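PDB 1YLL: HutD family protein from Pseudomonas aeruginosa, which is of unknown function but belongs to the HutD family of cupin-like beta-barrel proteins and may have a part in histidine utilisation. Local coordinates for the interface of chains A and B. Numbering follows the deposited sequence. Chains: chain A/B, conserved hypothetical protein.

Contact 1: the interface of chains A and B. Residues chain A 122-123, 194; chain B 123, 135-137, 194.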
# COMPACT_ATOMS: atom_id res chain seq x y z
N ALA A 122 17.95 7.09 -17.15
CA ALA A 122 18.44 6.25 -16.05
C ALA A 122 19.16 6.99 -14.93
O ALA A 122 19.75 8.06 -15.15
CB ALA A 122 19.40 5.19 -16.60
N ARG A 123 19.16 6.37 -13.75
CA ARG A 123 19.88 6.92 -12.59
C ARG A 123 20.39 5.69 -11.85
O ARG A 123 19.68 4.70 -11.76
CB ARG A 123 18.94 7.69 -11.66
CG ARG A 123 19.70 8.51 -10.64
CD ARG A 123 18.76 9.24 -9.68
NE ARG A 123 19.47 10.17 -8.80
CZ ARG A 123 20.14 9.80 -7.71
NH1 ARG A 123 20.19 8.53 -7.37
NH2 ARG A 123 20.76 10.73 -6.98
N GLU A 194 17.05 3.64 -11.27
CA GLU A 194 15.75 4.17 -11.65
C GLU A 194 15.74 4.40 -13.14
O GLU A 194 16.71 4.90 -13.73
CB GLU A 194 15.46 5.46 -10.88
CG GLU A 194 15.32 5.19 -9.38
CD GLU A 194 15.52 6.44 -8.54
OE1 GLU A 194 16.37 6.40 -7.62
OE2 GLU A 194 14.82 7.44 -8.80
N ARG B 123 12.82 14.21 -8.27
CA ARG B 123 13.39 13.27 -7.32
C ARG B 123 14.03 14.17 -6.25
O ARG B 123 14.58 15.22 -6.57
CB ARG B 123 14.46 12.41 -7.98
CG ARG B 123 14.96 11.27 -7.09
CD ARG B 123 16.14 10.53 -7.76
NE ARG B 123 16.42 9.29 -7.04
CZ ARG B 123 17.14 9.25 -5.92
NH1 ARG B 123 17.65 10.38 -5.42
NH2 ARG B 123 17.33 8.08 -5.29
N TRP B 135 27.03 9.47 -8.08
CA TRP B 135 25.91 8.77 -8.74
C TRP B 135 25.93 9.13 -10.21
O TRP B 135 26.64 10.02 -10.62
CB TRP B 135 24.54 9.14 -8.13
CG TRP B 135 24.00 10.51 -8.47
CD1 TRP B 135 23.18 10.85 -9.53
CD2 TRP B 135 24.24 11.72 -7.75
NE1 TRP B 135 22.90 12.20 -9.50
CE2 TRP B 135 23.54 12.75 -8.42
CE3 TRP B 135 24.97 12.03 -6.60
CZ2 TRP B 135 23.55 14.07 -7.98
CZ3 TRP B 135 24.98 13.35 -6.16
CH2 TRP B 135 24.28 14.35 -6.85
N HIS B 136 25.24 8.35 -11.03
CA HIS B 136 25.13 8.70 -12.46
C HIS B 136 23.66 8.96 -12.65
O HIS B 136 22.84 8.21 -12.12
CB HIS B 136 25.53 7.54 -13.34
CG HIS B 136 26.97 7.18 -13.25
ND1 HIS B 136 27.87 7.43 -14.27
CD2 HIS B 136 27.68 6.62 -12.24
CE1 HIS B 136 29.08 7.04 -13.89
NE2 HIS B 136 28.99 6.55 -12.66
N GLY B 137 23.31 10.00 -13.41
CA GLY B 137 21.89 10.29 -13.62
C GLY B 137 21.68 11.03 -14.92
O GLY B 137 22.60 11.66 -15.42
N GLU B 194 16.39 16.53 -8.36
CA GLU B 194 16.56 16.32 -9.79
C GLU B 194 15.23 16.52 -10.46
O GLU B 194 14.22 16.05 -9.98
CB GLU B 194 17.16 14.91 -10.04
CG GLU B 194 18.64 14.84 -9.56
CD GLU B 194 19.16 13.42 -9.29
OE1 GLU B 194 19.56 13.11 -8.14
OE2 GLU B 194 19.21 12.63 -10.24
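A:Arg123 and B:Arg123 stack their guanidinium groups face to face across the two-fold axis. The planes are only 2° apart, although the two side chains cross at about a right angle. B:Arg123 NH1 lies over the centre of the A:Arg123 group. The other face of A:Arg123 is covered by the indole of B:Trp135. A:Arg123 NH2 sits 3.4 Å from the centroid of the five-membered ring of B:Trp135, a cation-pi contact. Each arginine also forms a salt bridge at its edge with a glutamate of the partner chain. A:Arg123 grips B:Glu194 side-on: A:Arg123 NE bonds to B:Glu194 OE2 at 2.9 Å. NH2 of A:Arg123 meets the syn lone pair of B:Glu194 OE1, also at 2.9 Å. In the twin pair, B:Arg123 NE and NH2 both bond to the carboxylate oxygen A:Glu194 OE1, at 2.9 and 3.0 Å. Both arginine chains run extended from CG to NE, with CG anti to the backbone N (chi1 -167° in A:Arg123). This carries the guanidinium groups over to the partner's carboxylates. The two glutamates probably offset the like charges of the stacked pair. Through its backbone, A:Arg123 pairs with B:Gly137 in an antiparallel beta bridge. The site ties the two chains together at the centre of a two-fold interface, which may be that of a biological dimer.

Contact 2: the interface of chains A and B. Residues chain A 125, 127, 133-136; chain B 123-125.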
# COMPACT_ATOMS: atom_id res chain seq x y z
N GLN A 125 22.64 4.68 -8.26
CA GLN A 125 23.42 5.17 -7.13
C GLN A 125 23.58 4.13 -6.04
O GLN A 125 22.58 3.53 -5.61
CB GLN A 125 22.76 6.40 -6.49
CG GLN A 125 23.59 6.96 -5.32
CD GLN A 125 23.14 8.30 -4.82
OE1 GLN A 125 22.03 8.78 -5.13
NE2 GLN A 125 23.98 8.93 -3.99
N LEU A 127 24.06 3.15 -2.25
CA LEU A 127 23.66 3.83 -1.01
C LEU A 127 23.91 2.84 0.12
O LEU A 127 23.66 1.67 -0.05
CB LEU A 127 22.17 4.10 -1.03
CG LEU A 127 21.67 5.05 -2.14
CD1 LEU A 127 20.13 4.99 -2.21
CD2 LEU A 127 22.13 6.47 -1.84
N LEU A 133 16.87 5.06 5.46
CA LEU A 133 17.15 6.14 4.55
C LEU A 133 15.95 6.20 3.65
O LEU A 133 15.24 5.20 3.49
CB LEU A 133 18.45 5.92 3.77
CG LEU A 133 18.61 5.00 2.58
CD1 LEU A 133 17.76 5.43 1.39
CD2 LEU A 133 20.10 5.04 2.17
N ASP A 134 15.68 7.38 3.08
CA ASP A 134 14.52 7.46 2.22
C ASP A 134 14.71 8.50 1.15
O ASP A 134 15.65 9.29 1.21
CB ASP A 134 13.27 7.86 3.03
CG ASP A 134 13.32 9.31 3.54
OD1 ASP A 134 14.34 9.74 4.11
OD2 ASP A 134 12.30 10.01 3.41
N TRP A 135 13.80 8.48 0.17
CA TRP A 135 13.83 9.49 -0.89
C TRP A 135 12.45 9.51 -1.54
O TRP A 135 11.63 8.62 -1.31
CB TRP A 135 14.90 9.21 -1.98
CG TRP A 135 14.64 8.08 -2.94
CD1 TRP A 135 14.02 8.17 -4.18
CD2 TRP A 135 14.97 6.70 -2.76
NE1 TRP A 135 13.95 6.91 -4.76
CE2 TRP A 135 14.52 6.00 -3.90
CE3 TRP A 135 15.61 6.00 -1.75
CZ2 TRP A 135 14.68 4.61 -4.04
CZ3 TRP A 135 15.78 4.61 -1.89
CH2 TRP A 135 15.31 3.94 -3.02
N HIS A 136 12.20 10.56 -2.31
CA HIS A 136 10.94 10.67 -3.07
C HIS A 136 11.35 10.73 -4.53
O HIS A 136 12.30 11.41 -4.86
CB HIS A 136 10.21 11.95 -2.71
CG HIS A 136 9.68 11.97 -1.31
ND1 HIS A 136 8.34 11.82 -1.00
CD2 HIS A 136 10.31 12.16 -0.13
CE1 HIS A 136 8.17 11.93 0.30
NE2 HIS A 136 9.35 12.14 0.86
N ARG B 123 12.82 14.21 -8.27
CA ARG B 123 13.39 13.27 -7.32
C ARG B 123 14.03 14.17 -6.25
O ARG B 123 14.58 15.22 -6.57
CB ARG B 123 14.46 12.41 -7.98
CG ARG B 123 14.96 11.27 -7.09
CD ARG B 123 16.14 10.53 -7.76
NE ARG B 123 16.42 9.29 -7.04
CZ ARG B 123 17.14 9.25 -5.92
NH1 ARG B 123 17.65 10.38 -5.42
NH2 ARG B 123 17.33 8.08 -5.29
N LEU B 124 13.96 13.75 -4.99
CA LEU B 124 14.55 14.57 -3.96
C LEU B 124 15.11 13.63 -2.91
O LEU B 124 14.43 12.75 -2.46
CB LEU B 124 13.51 15.49 -3.33
CG LEU B 124 13.96 16.44 -2.19
CD1 LEU B 124 13.10 17.71 -2.08
CD2 LEU B 124 13.91 15.65 -0.88
N GLN B 125 16.38 13.80 -2.57
CA GLN B 125 16.95 12.94 -1.54
C GLN B 125 18.02 13.60 -0.70
O GLN B 125 18.97 14.18 -1.24
CB GLN B 125 17.59 11.70 -2.16
CG GLN B 125 18.19 10.74 -1.12
CD GLN B 125 18.60 9.40 -1.74
OE1 GLN B 125 18.70 9.25 -2.95
NE2 GLN B 125 18.88 8.43 -0.89
O HOH W 1 18.83 9.30 1.85
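A:His136 and B:Leu124 pair their backbones in an antiparallel beta bridge. The amide N of A:His136 donates to O of B:Leu124 at 3.1 Å. The return bond runs from B:Leu124 N to A:His136 O at 2.9 Å. Next to this pair, B:Gln125 crosses A:Trp135 at a slant. Its CB packs on the indole-bearing CB of A:Trp135 at 3.7 Å, and its amide plane is turned 29° from the ring. The B:Gln125 chain is extended, with CG anti to the backbone N (chi1 -179°), which carries the amide past the tryptophan to A:Leu127 and A:Leu133. Their methyl groups come within van der Waals reach of NE2. NE2 of B:Gln125 lies 2.9 Å from the oxygen of water 1, which also reaches the backbone O of A:Asp134. B:Arg123, itself in contact with chain A, holds the other end of the amide. B:Arg123 NH1 and NH2 grip B:Gln125 OE1 end-on, with NH1 at 2.9 Å, and the oxygen lies in the guanidinium plane. The NH2 donor stands above the amide plane. This grip should set which way the amide is flipped, leaving NE2 to face the water. On the chain A side, A:Leu133 CD1 abuts the edge of the indole. The site joins strand 132-137 of chain A to strand 120-129 of chain B, continuing beta pairing across the interface.

Contact 3: the interface of chains A and B. Residues chain A 62, 64, 91-92, 115; chain B 136, 177.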
# COMPACT_ATOMS: atom_id res chain seq x y z
N GLN A 62 24.08 1.81 -23.57
CA GLN A 62 24.90 2.50 -22.58
C GLN A 62 25.13 1.47 -21.46
O GLN A 62 24.23 0.72 -21.10
CB GLN A 62 24.13 3.70 -22.01
CG GLN A 62 24.81 4.34 -20.82
CD GLN A 62 26.13 5.00 -21.17
OE1 GLN A 62 27.19 4.71 -20.56
NE2 GLN A 62 26.09 5.91 -22.14
N ILE A 64 26.71 0.66 -17.41
CA ILE A 64 27.25 1.19 -16.17
C ILE A 64 27.60 -0.09 -15.40
O ILE A 64 26.74 -0.90 -15.11
CB ILE A 64 26.23 2.03 -15.35
CG1 ILE A 64 25.70 3.20 -16.17
CG2 ILE A 64 26.93 2.58 -14.11
CD1 ILE A 64 24.60 4.01 -15.47
N PHE A 91 31.07 2.77 -13.06
CA PHE A 91 31.81 3.30 -14.21
C PHE A 91 30.95 3.12 -15.46
O PHE A 91 30.50 2.02 -15.77
CB PHE A 91 33.14 2.52 -14.32
CG PHE A 91 33.99 2.91 -15.50
CD1 PHE A 91 34.77 4.06 -15.46
CD2 PHE A 91 33.96 2.15 -16.66
CE1 PHE A 91 35.52 4.45 -16.59
CE2 PHE A 91 34.69 2.53 -17.78
CZ PHE A 91 35.47 3.68 -17.74
N ALA A 92 30.76 4.22 -16.18
CA ALA A 92 29.91 4.21 -17.36
C ALA A 92 30.73 4.20 -18.65
O ALA A 92 31.76 4.85 -18.74
CB ALA A 92 28.99 5.44 -17.34
N TYR A 115 21.46 -0.32 -20.88
CA TYR A 115 20.19 0.23 -21.35
C TYR A 115 20.32 1.04 -22.63
O TYR A 115 21.40 1.51 -22.98
CB TYR A 115 19.55 1.09 -20.25
CG TYR A 115 20.24 2.39 -19.97
CD1 TYR A 115 19.78 3.59 -20.51
CD2 TYR A 115 21.38 2.44 -19.16
CE1 TYR A 115 20.44 4.80 -20.26
CE2 TYR A 115 22.02 3.63 -18.90
CZ TYR A 115 21.56 4.81 -19.45
OH TYR A 115 22.22 5.97 -19.16
N HIS B 136 25.24 8.35 -11.03
CA HIS B 136 25.13 8.70 -12.46
C HIS B 136 23.66 8.96 -12.65
O HIS B 136 22.84 8.21 -12.12
CB HIS B 136 25.53 7.54 -13.34
CG HIS B 136 26.97 7.18 -13.25
ND1 HIS B 136 27.87 7.43 -14.27
CD2 HIS B 136 27.68 6.62 -12.24
CE1 HIS B 136 29.08 7.04 -13.89
NE2 HIS B 136 28.99 6.55 -12.66
N LEU B 177 23.93 10.90 -19.89
CA LEU B 177 24.20 10.40 -18.53
C LEU B 177 25.29 11.30 -17.91
O LEU B 177 26.31 11.59 -18.54
CB LEU B 177 24.71 8.96 -18.60
CG LEU B 177 24.29 7.76 -17.74
CD1 LEU B 177 25.51 6.86 -17.46
CD2 LEU B 177 23.61 8.15 -16.49
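B:Leu177 pushes its side chain from a loop of chain B against the strands of chain A. The tighter part is apolar. The CD1 methyl of B:Leu177 meets A:Ile64 CD1 tip to tip at 3.6 Å. The same B:Leu177 methyl lies 3.8 Å from A:Ala92 CB. B:His136 packs on this alanine too, its imidazole CE1 being 3.8 Å from A:Ala92 CB. A:Ile64 holds CG1 anti to the carbonyl carbon (chi1 -58°) and extends from there (chi2 175°), which sends its terminal methyl straight at the leucine. On another flank, the A:Tyr115 hydroxyl lies near the second methyl of B:Leu177, with OH 3.7 Å from CD2. The two side chains cross at a slant, and the tyrosine offers its hydroxyl end rather than its ring face. A:Gln62 CB, of the same chain, lies over one face of the A:Tyr115 ring, toward its rim. The looser side of the contact is at A:Gln62. Its amide oxygen OE1 approaches B:Leu177 CD1 no nearer than 4.1 Å. The coordinates alone do not show how much solvent reaches this fringe. In the fold, strands 62-69, 91-94 and 108-115 of chain A supply the receiving surface, while chain B brings strand 132-137 and the loop just before strand 178-184.

All three contacts belong to one two-fold symmetric interface, so each has a twin with the chains exchanged. Contact 1 lies about 10 Å from contact 2 and from contact 3, measured between the centres of their C-alpha atoms. Contacts 2 and 3 are about 19 Å apart. B:Arg123 is common to contacts 1 and 2, and B:His136 to contacts 1 and 3. Strands 120-129 and 132-137 serve contacts 1 and 2; strand 132-137 also reaches the apolar contact 3 through B:His136. The combination is consistent with a dimer. The deposited assembly holds four copies, and the structure alone does not show which oligomer acts in the cell.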